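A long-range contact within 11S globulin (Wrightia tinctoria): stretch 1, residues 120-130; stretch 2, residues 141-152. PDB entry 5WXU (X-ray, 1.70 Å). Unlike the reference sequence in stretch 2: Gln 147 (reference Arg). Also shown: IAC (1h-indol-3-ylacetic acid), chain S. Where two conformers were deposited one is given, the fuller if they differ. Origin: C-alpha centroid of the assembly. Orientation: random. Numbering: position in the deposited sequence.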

# COMPACT_ATOMS: atom_id res chain seq x y z
N CYS B 120 20.22 -13.90 -3.44
CA CYS B 120 21.04 -12.82 -2.95
C CYS B 120 22.48 -13.31 -3.07
O CYS B 120 22.71 -14.51 -2.88
CB CYS B 120 20.78 -12.49 -1.48
SG CYS B 120 19.23 -11.51 -1.29
N PRO B 121 23.41 -12.36 -3.43
CA PRO B 121 24.82 -12.75 -3.53
C PRO B 121 25.50 -12.95 -2.19
O PRO B 121 25.05 -12.51 -1.15
CB PRO B 121 25.45 -11.58 -4.30
CG PRO B 121 24.69 -10.40 -3.88
CD PRO B 121 23.26 -10.93 -3.76
N GLU B 122 26.60 -13.70 -2.22
CA GLU B 122 27.39 -13.92 -1.03
C GLU B 122 28.27 -12.68 -0.76
O GLU B 122 29.28 -12.49 -1.45
CB GLU B 122 28.23 -15.18 -1.22
CG GLU B 122 27.46 -16.48 -0.99
CD GLU B 122 26.41 -16.80 -2.04
OE1 GLU B 122 26.90 -16.82 -3.24
OE2 GLU B 122 25.15 -16.98 -1.63
N THR B 123 27.96 -11.86 0.27
CA THR B 123 28.69 -10.62 0.49
C THR B 123 29.71 -10.61 1.65
O THR B 123 30.29 -9.56 1.93
CB THR B 123 27.71 -9.43 0.72
OG1 THR B 123 27.00 -9.61 1.93
CG2 THR B 123 26.73 -9.34 -0.37
N PHE B 124 29.86 -11.73 2.34
CA PHE B 124 30.92 -11.88 3.35
C PHE B 124 32.01 -12.69 2.62
O PHE B 124 31.80 -13.85 2.29
CB PHE B 124 30.41 -12.58 4.59
CG PHE B 124 29.90 -11.64 5.68
CD1 PHE B 124 29.13 -10.50 5.34
CD2 PHE B 124 30.01 -11.98 7.01
CE1 PHE B 124 28.61 -9.69 6.32
CE2 PHE B 124 29.50 -11.14 7.99
CZ PHE B 124 28.78 -9.98 7.65
N GLN B 125 33.11 -12.04 2.29
CA GLN B 125 34.07 -12.54 1.33
C GLN B 125 35.51 -12.60 1.87
O GLN B 125 35.99 -11.63 2.49
CB GLN B 125 34.07 -11.65 0.12
CG GLN B 125 32.67 -11.33 -0.40
CD GLN B 125 32.65 -10.06 -1.21
OE1 GLN B 125 32.99 -10.09 -2.39
NE2 GLN B 125 32.15 -8.95 -0.61
N SER B 126 36.15 -13.72 1.65
CA SER B 126 37.63 -13.74 1.93
C SER B 126 38.33 -14.45 0.80
O SER B 126 37.99 -15.60 0.46
CB SER B 126 37.90 -14.40 3.23
OG SER B 126 39.29 -14.55 3.41
N PHE B 127 39.32 -13.78 0.22
CA PHE B 127 40.06 -14.33 -0.90
C PHE B 127 41.46 -14.86 -0.48
O PHE B 127 42.30 -15.11 -1.37
CB PHE B 127 40.10 -13.26 -2.03
CG PHE B 127 38.72 -12.91 -2.51
CD1 PHE B 127 38.10 -13.67 -3.48
CD2 PHE B 127 38.02 -11.84 -1.95
CE1 PHE B 127 36.79 -13.37 -3.88
CE2 PHE B 127 36.70 -11.54 -2.34
CZ PHE B 127 36.08 -12.32 -3.30
N HIS B 128 41.66 -15.09 0.83
CA HIS B 128 42.92 -15.63 1.44
C HIS B 128 42.66 -16.70 2.52
O HIS B 128 41.61 -16.65 3.16
CB HIS B 128 43.72 -14.50 2.12
CG HIS B 128 44.04 -13.35 1.21
ND1 HIS B 128 43.35 -12.15 1.26
CD2 HIS B 128 44.96 -13.22 0.22
CE1 HIS B 128 43.85 -11.33 0.35
NE2 HIS B 128 44.83 -11.95 -0.29
N PRO B 129 43.57 -17.66 2.77
CA PRO B 129 44.82 -17.92 2.01
C PRO B 129 44.62 -18.39 0.56
O PRO B 129 43.49 -18.57 0.12
CB PRO B 129 45.46 -19.07 2.79
CG PRO B 129 44.88 -19.01 4.17
CD PRO B 129 43.51 -18.43 4.03
N THR B 130 45.70 -18.63 -0.16
CA THR B 130 45.63 -19.17 -1.53
C THR B 130 46.74 -20.20 -1.77
O THR B 130 46.53 -21.24 -2.40
CB THR B 130 45.68 -18.04 -2.61
OG1 THR B 130 47.00 -17.50 -2.70
CG2 THR B 130 44.73 -16.89 -2.29
N ASP B 141 42.65 -23.87 7.91
CA ASP B 141 42.80 -22.41 7.84
C ASP B 141 42.85 -21.83 6.41
O ASP B 141 42.72 -20.61 6.21
CB ASP B 141 44.01 -21.94 8.66
CG ASP B 141 43.68 -21.76 10.15
OD1 ASP B 141 42.95 -22.61 10.72
OD2 ASP B 141 44.15 -20.76 10.73
N GLN B 142 43.07 -22.71 5.42
CA GLN B 142 42.66 -22.45 4.02
C GLN B 142 41.10 -22.28 3.90
O GLN B 142 40.61 -21.68 2.95
CB GLN B 142 43.18 -23.56 3.05
CG GLN B 142 44.66 -23.49 2.62
CD GLN B 142 44.95 -22.69 1.34
OE1 GLN B 142 46.11 -22.53 0.95
NE2 GLN B 142 43.90 -22.19 0.68
N THR B 143 40.34 -22.83 4.86
CA THR B 143 38.88 -22.68 4.94
C THR B 143 38.44 -21.25 5.21
O THR B 143 37.24 -20.97 5.12
CB THR B 143 38.27 -23.58 6.03
OG1 THR B 143 36.83 -23.56 5.96
CG2 THR B 143 38.68 -23.09 7.36
N PHE B 144 39.37 -20.38 5.62
CA PHE B 144 39.11 -18.95 5.59
C PHE B 144 38.95 -18.40 4.17
O PHE B 144 38.38 -17.31 4.05
CB PHE B 144 40.15 -18.13 6.39
CG PHE B 144 39.96 -18.24 7.86
CD1 PHE B 144 38.72 -17.88 8.44
CD2 PHE B 144 40.96 -18.78 8.68
CE1 PHE B 144 38.50 -18.03 9.80
CE2 PHE B 144 40.74 -18.94 10.04
CZ PHE B 144 39.52 -18.55 10.61
N ARG B 145 39.42 -19.10 3.12
CA ARG B 145 39.12 -18.65 1.75
C ARG B 145 37.71 -19.14 1.37
O ARG B 145 37.48 -20.30 1.17
CB ARG B 145 40.16 -19.13 0.73
CG ARG B 145 40.00 -18.48 -0.64
CD ARG B 145 40.98 -18.93 -1.74
NE ARG B 145 40.52 -20.09 -2.53
CZ ARG B 145 40.76 -21.37 -2.22
NH1 ARG B 145 41.49 -21.70 -1.15
NH2 ARG B 145 40.26 -22.33 -3.01
N ASP B 146 36.75 -18.23 1.32
CA ASP B 146 35.31 -18.66 1.19
C ASP B 146 34.47 -17.41 0.98
O ASP B 146 34.94 -16.29 1.17
CB ASP B 146 34.83 -19.31 2.49
CG ASP B 146 33.46 -20.02 2.37
OD1 ASP B 146 33.01 -20.31 1.22
OD2 ASP B 146 32.91 -20.35 3.43
N GLN B 147 33.27 -17.60 0.46
CA GLN B 147 32.33 -16.47 0.37
C GLN B 147 31.04 -17.07 0.85
O GLN B 147 30.68 -18.16 0.41
CB GLN B 147 32.18 -16.04 -1.07
CG GLN B 147 33.37 -15.35 -1.69
CD GLN B 147 33.28 -15.44 -3.19
OE1 GLN B 147 32.18 -15.52 -3.77
NE2 GLN B 147 34.44 -15.52 -3.82
N HIS B 148 30.32 -16.36 1.68
CA HIS B 148 29.01 -16.80 2.12
C HIS B 148 28.08 -15.60 2.37
O HIS B 148 28.54 -14.48 2.31
CB HIS B 148 29.09 -17.79 3.32
CG HIS B 148 29.85 -17.30 4.50
ND1 HIS B 148 29.37 -16.32 5.33
CD2 HIS B 148 31.07 -17.67 5.00
CE1 HIS B 148 30.26 -16.09 6.29
NE2 HIS B 148 31.29 -16.90 6.12
N GLN B 149 26.82 -15.84 2.70
CA GLN B 149 25.99 -14.69 3.06
C GLN B 149 26.33 -14.18 4.45
O GLN B 149 26.90 -14.93 5.28
CB GLN B 149 24.50 -15.03 2.90
CG GLN B 149 24.09 -15.15 1.42
CD GLN B 149 22.62 -15.44 1.21
OE1 GLN B 149 21.84 -15.43 2.13
NE2 GLN B 149 22.24 -15.65 -0.04
N LYS B 150 25.85 -12.97 4.75
CA LYS B 150 26.04 -12.37 6.05
C LYS B 150 25.60 -13.29 7.15
O LYS B 150 24.54 -13.92 7.07
CB LYS B 150 25.24 -11.08 6.22
CG LYS B 150 25.10 -10.75 7.71
CD LYS B 150 24.39 -9.46 7.97
CE LYS B 150 24.52 -8.96 9.41
NZ LYS B 150 25.79 -9.06 10.20
N VAL B 151 26.39 -13.29 8.21
CA VAL B 151 26.05 -14.00 9.40
C VAL B 151 25.70 -12.98 10.47
O VAL B 151 26.08 -11.80 10.35
CB VAL B 151 27.14 -15.04 9.76
CG1 VAL B 151 27.15 -16.09 8.61
CG2 VAL B 151 28.52 -14.43 9.98
N HIS B 152 24.92 -13.42 11.43
CA HIS B 152 24.38 -12.57 12.48
C HIS B 152 24.93 -12.99 13.81
O HIS B 152 24.97 -14.16 14.09
CB HIS B 152 22.92 -12.63 12.47
CG HIS B 152 22.30 -12.23 11.16
ND1 HIS B 152 21.86 -10.96 10.91
CD2 HIS B 152 22.06 -12.95 10.03
CE1 HIS B 152 21.36 -10.91 9.67
NE2 HIS B 152 21.51 -12.09 9.12
C IAC S . 23.58 -12.73 -7.43
C1 IAC S . 24.88 -13.28 -7.86
C2 IAC S . 25.24 -14.60 -7.65
C3 IAC S . 24.32 -15.43 -7.06
C4 IAC S . 23.07 -14.92 -6.65
C5 IAC S . 22.71 -13.60 -6.83
C7 IAC S . 25.57 -12.16 -8.47
C8 IAC S . 24.71 -11.06 -8.35
C17 IAC S . 26.97 -12.22 -9.05
C18 IAC S . 27.09 -11.88 -10.52
N IAC S . 23.53 -11.43 -7.77
O2 IAC S . 26.24 -11.14 -11.04
O3 IAC S . 28.13 -12.19 -11.15
O HOH W 1 25.31 -11.64 2.10
O HOH W 2 36.52 -16.81 -1.94

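Two short strands running antiparallel form the centre of this contact, which buries 930 Å² summed over both stretches, and the side chains extend it at both ends. The backbone ladder has two hydrogen-bonded pairs. Phe 124 N donates to His 148 O at 3.1 Å and His 148 N returns to Phe 124 O at 3.0 Å; Ser 126 N reaches Asp 146 O at 2.9 Å, and Asp 146 N reaches Ser 126 O at 3.0 Å. Between them lies the non-hydrogen-bonded pair Gln 125 and Gln 147, whose CA atoms are 4.4 Å apart. There the CA of Gln 147 approaches Phe 124 O at 3.3 Å in a CA-H...O contact, so the alpha hydrogen also serves the ladder.

The sheet sorts its side chains by alternation. Phe 124, Ser 126, Asp 146 and His 148 share one face, Gln 125 and Gln 147 the other. Phe 124 is the main apolar piece. Its chi1 of -92° lies between wells and its chi2 is 41°, a combination that lays the ring against the chain at Lys 150. The CA of Lys 150 sits 3.7 Å from the centroid of the Phe 124 ring, only 11° off its normal, a CH-pi contact, while Phe 124 CE2 meets Val 151 CG2 at 4.0 Å. CA and CB of Lys 150 cover the ring face; in the conformer described, chi1 to chi3 are all t, and a p turn at chi4 brings Lys 150 NZ to Val 151 O at 2.8 Å.

His 148 takes chi1 p, and its ND1 donates to Gln 149 O at 2.8 Å. This bond, with one from NE2 elsewhere in the structure, helps hold the ring, whose CE1 rests 3.9 Å from Phe 124 CB. A buried imidazole is thus tied to the carbonyl of the next residue while packing against its strand partner.

Ser 126, with chi1 t, is small enough to hold its OG among carbonyls, 3.0 Å from Phe 144 O and 3.1 Å from His 128 O; which of them receives its proton is open.

On the other face, Gln 147, which differs from the reference sequence, has chi1 m and chi2 t. The extended chain passes Gln 125 CB, 4.2 Å from Gln 147 CG, and brings Gln 147 NE2 to 3.2 Å from Phe 127 CE1. A water accepts from Gln 147 NE2 and donates to Ser 126 O, both at 3.1 Å, linking side chain to opposing backbone.

Beyond one end of the ladder, Gln 149 starts away from stretch 1, yet its m, t conformation swings the amide back, and NE2 makes a weak hydrogen bond of 3.1 Å to Cys 120 O. Glu 122, with chi1 m, places its CG 3.5 Å from His 148 CA. A second water accepts from Lys 150 N at 3.0 Å and donates to Thr 123 OG1 at 2.6 Å.

At the other end, cis Pro 129, poorly ordered, packs its CD 4.1 Å from Phe 144 CB. Arg 145, t, t, p, sets its CD 3.1 Å from Pro 129 O, which lies at the guanidinium edge, buried without a partner in the model.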